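Local coordinates for protein AlyGC (Glaciecola chathamensis, PDB 5GKD) that probably cleaves alginate as a lyase of polysaccharide lyase family 6, with calcium bound in its parallel beta-helix domain, at residues N113-E118 with G142-G147. Numbering follows the deposited sequence.
Sequences NFSNPE and GKRNKG
Arg-144 meets the 113-118 loop with both its side chain and its backbone, gripping two side chains two residues apart: NH1 donates to OD1 of Asn-113 at 2.7 Å, and the backbone N donates to OG of Ser-115 at 3.1 Å. The first bond is short but bent, with an N-H...O angle of 134°; NH1 lies in the carbonyl plane of the Asn-113 amide, whereas OD1 is tilted from the guanidinium plane. Bends at chi2 and chi3 turn CD and NE back toward the Gly-142 end of its own loop, and its CG packs on Ser-115, 3.7 Å from that residue's CB. The second bond is straighter, at 153°. Ser-115 OG reaches it from beside its own backbone N, anti to the carbonyl carbon (chi1 -65°). Farther along, a water links the loops, accepting from Asn-116 N and donating to Asn-145 OD1 at 2.7 Å. The same OD1 accepts from Lys-143 NZ (3.0 Å), which stands above the amide plane and also bonds the carbonyl oxygens of Asn-145 and Gly-147. Asp-123 ties this cluster to the preceding turn, through a salt bridge to Lys-143 and a hydrogen bond from Asn-145 ND2. An alanine in place of Arg-144 would probably leave Asn-113 OD1 without its guanidinium donor and Ser-115 without the CG packed against it, while the backbone bond could persist. The two loops follow strands 105-112 and 134-141, parallel neighbours in the beta-helix of this pectate-lyase-like fold, so the contact joins successive turns of the coil. Chemically, the guanidinium and backbone N of Arg-144, with the water, span two irregular loops, while Lys-143 braces the 142-147 loop from within.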
loop_
_atom_site.group_PDB
_atom_site.type_symbol
_atom_site.label_atom_id
_atom_site.label_comp_id
_atom_site.label_asym_id
_atom_site.label_seq_id
_atom_site.Cartn_x
_atom_site.Cartn_y
_atom_site.Cartn_z
ATOM N N ASN A 113 1.156 23.420 -6.420
ATOM C CA ASN A 113 0.666 22.061 -6.232
ATOM C C ASN A 113 1.338 21.073 -7.180
ATOM O O ASN A 113 0.712 20.140 -7.683
ATOM C CB ASN A 113 -0.858 22.016 -6.375
ATOM C CG ASN A 113 -1.547 22.395 -5.088
ATOM O OD1 ASN A 113 -1.769 21.549 -4.227
ATOM N ND2 ASN A 113 -1.837 23.680 -4.925
ATOM N N PHE A 114 2.634 21.270 -7.396
ATOM C CA PHE A 114 3.510 20.418 -8.207
ATOM C C PHE A 114 4.034 19.230 -7.399
ATOM O O PHE A 114 5.243 18.978 -7.337
ATOM C CB PHE A 114 4.659 21.279 -8.725
ATOM C CG PHE A 114 5.268 20.818 -10.007
ATOM C CD1 PHE A 114 4.562 20.917 -11.196
ATOM C CD2 PHE A 114 6.575 20.376 -10.041
ATOM C CE1 PHE A 114 5.144 20.540 -12.392
ATOM C CE2 PHE A 114 7.175 20.000 -11.236
ATOM C CZ PHE A 114 6.452 20.070 -12.416
ATOM N N SER A 115 3.130 18.497 -6.751
ATOM C CA SER A 115 3.512 17.529 -5.733
ATOM C C SER A 115 3.645 16.130 -6.304
ATOM O O SER A 115 2.854 15.714 -7.151
ATOM C CB SER A 115 2.486 17.479 -4.598
ATOM O OG SER A 115 2.445 18.693 -3.917
ATOM N N ASN A 116 4.640 15.408 -5.818
ATOM C CA ASN A 116 4.728 13.983 -6.086
ATOM C C ASN A 116 3.400 13.296 -5.763
ATOM O O ASN A 116 2.740 13.667 -4.804
ATOM C CB ASN A 116 5.850 13.372 -5.250
ATOM C CG ASN A 116 6.238 12.010 -5.725
ATOM O OD1 ASN A 116 5.575 11.014 -5.414
ATOM N ND2 ASN A 116 7.328 11.947 -6.508
ATOM N N PRO A 117 2.994 12.286 -6.536
ATOM C CA PRO A 117 1.720 11.610 -6.235
ATOM C C PRO A 117 1.686 10.901 -4.884
ATOM O O PRO A 117 0.591 10.713 -4.345
ATOM C CB PRO A 117 1.558 10.599 -7.387
ATOM C CG PRO A 117 2.542 10.951 -8.397
ATOM C CD PRO A 117 3.594 11.839 -7.797
ATOM N N GLU A 118 2.821 10.474 -4.330
ATOM C CA GLU A 118 2.857 9.804 -3.028
ATOM C C GLU A 118 3.394 10.753 -1.972
ATOM O O GLU A 118 4.487 11.299 -2.139
ATOM C CB GLU A 118 3.736 8.546 -3.048
ATOM C CG GLU A 118 3.239 7.429 -3.921
ATOM C CD GLU A 118 4.084 6.170 -3.795
ATOM O OE1 GLU A 118 4.228 5.646 -2.668
ATOM O OE2 GLU A 118 4.622 5.724 -4.833
ATOM N N GLY A 142 1.202 24.760 -1.863
ATOM C CA GLY A 142 0.577 23.462 -1.977
ATOM C C GLY A 142 1.475 22.242 -1.994
ATOM O O GLY A 142 1.066 21.222 -2.542
ATOM N N LYS A 143 2.670 22.288 -1.424
ATOM C CA LYS A 143 3.475 21.068 -1.377
ATOM C C LYS A 143 2.876 20.095 -0.371
ATOM O O LYS A 143 2.738 20.426 0.808
ATOM C CB LYS A 143 4.927 21.373 -1.027
ATOM C CG LYS A 143 5.833 20.149 -1.103
ATOM C CD LYS A 143 7.306 20.548 -0.995
ATOM C CE LYS A 143 8.254 19.425 -1.479
ATOM N NZ LYS A 143 8.247 18.168 -0.658
ATOM N N ARG A 144 2.510 18.894 -0.831
ATOM C CA ARG A 144 1.785 17.956 0.015
ATOM C C ARG A 144 2.642 16.813 0.530
ATOM O O ARG A 144 2.198 16.081 1.419
ATOM C CB ARG A 144 0.580 17.350 -0.718
ATOM C CG ARG A 144 0.012 18.133 -1.858
ATOM C CD ARG A 144 -0.747 19.395 -1.472
ATOM N NE ARG A 144 -2.045 19.172 -0.895
ATOM C CZ ARG A 144 -3.107 19.948 -1.091
ATOM N NH1 ARG A 144 -3.069 21.003 -1.896
ATOM N NH2 ARG A 144 -4.219 19.642 -0.477
ATOM N N ASN A 145 3.839 16.640 0.004
ATOM C CA ASN A 145 4.626 15.452 0.266
ATOM C C ASN A 145 5.814 15.792 1.148
ATOM O O ASN A 145 6.177 16.950 1.330
ATOM C CB ASN A 145 5.110 14.834 -1.043
ATOM C CG ASN A 145 6.103 15.702 -1.747
ATOM O OD1 ASN A 145 5.876 16.902 -1.919
ATOM N ND2 ASN A 145 7.234 15.108 -2.152
ATOM N N LYS A 146 6.423 14.748 1.683
ATOM C CA LYS A 146 7.590 14.901 2.529
ATOM C C LYS A 146 8.730 15.624 1.805
ATOM O O LYS A 146 8.946 15.470 0.599
ATOM C CB LYS A 146 8.044 13.528 3.016
ATOM C CG LYS A 146 9.316 13.557 3.840
ATOM C CD LYS A 146 9.330 12.518 4.918
ATOM C CE LYS A 146 10.587 12.615 5.762
ATOM N NZ LYS A 146 10.415 11.877 7.046
ATOM N N GLY A 147 9.471 16.416 2.562
ATOM C CA GLY A 147 10.575 17.143 1.965
ATOM C C GLY A 147 10.307 18.622 2.149
ATOM O O GLY A 147 9.205 19.123 1.917
HETATM O O HOH W 1 6.546 17.415 -4.486
#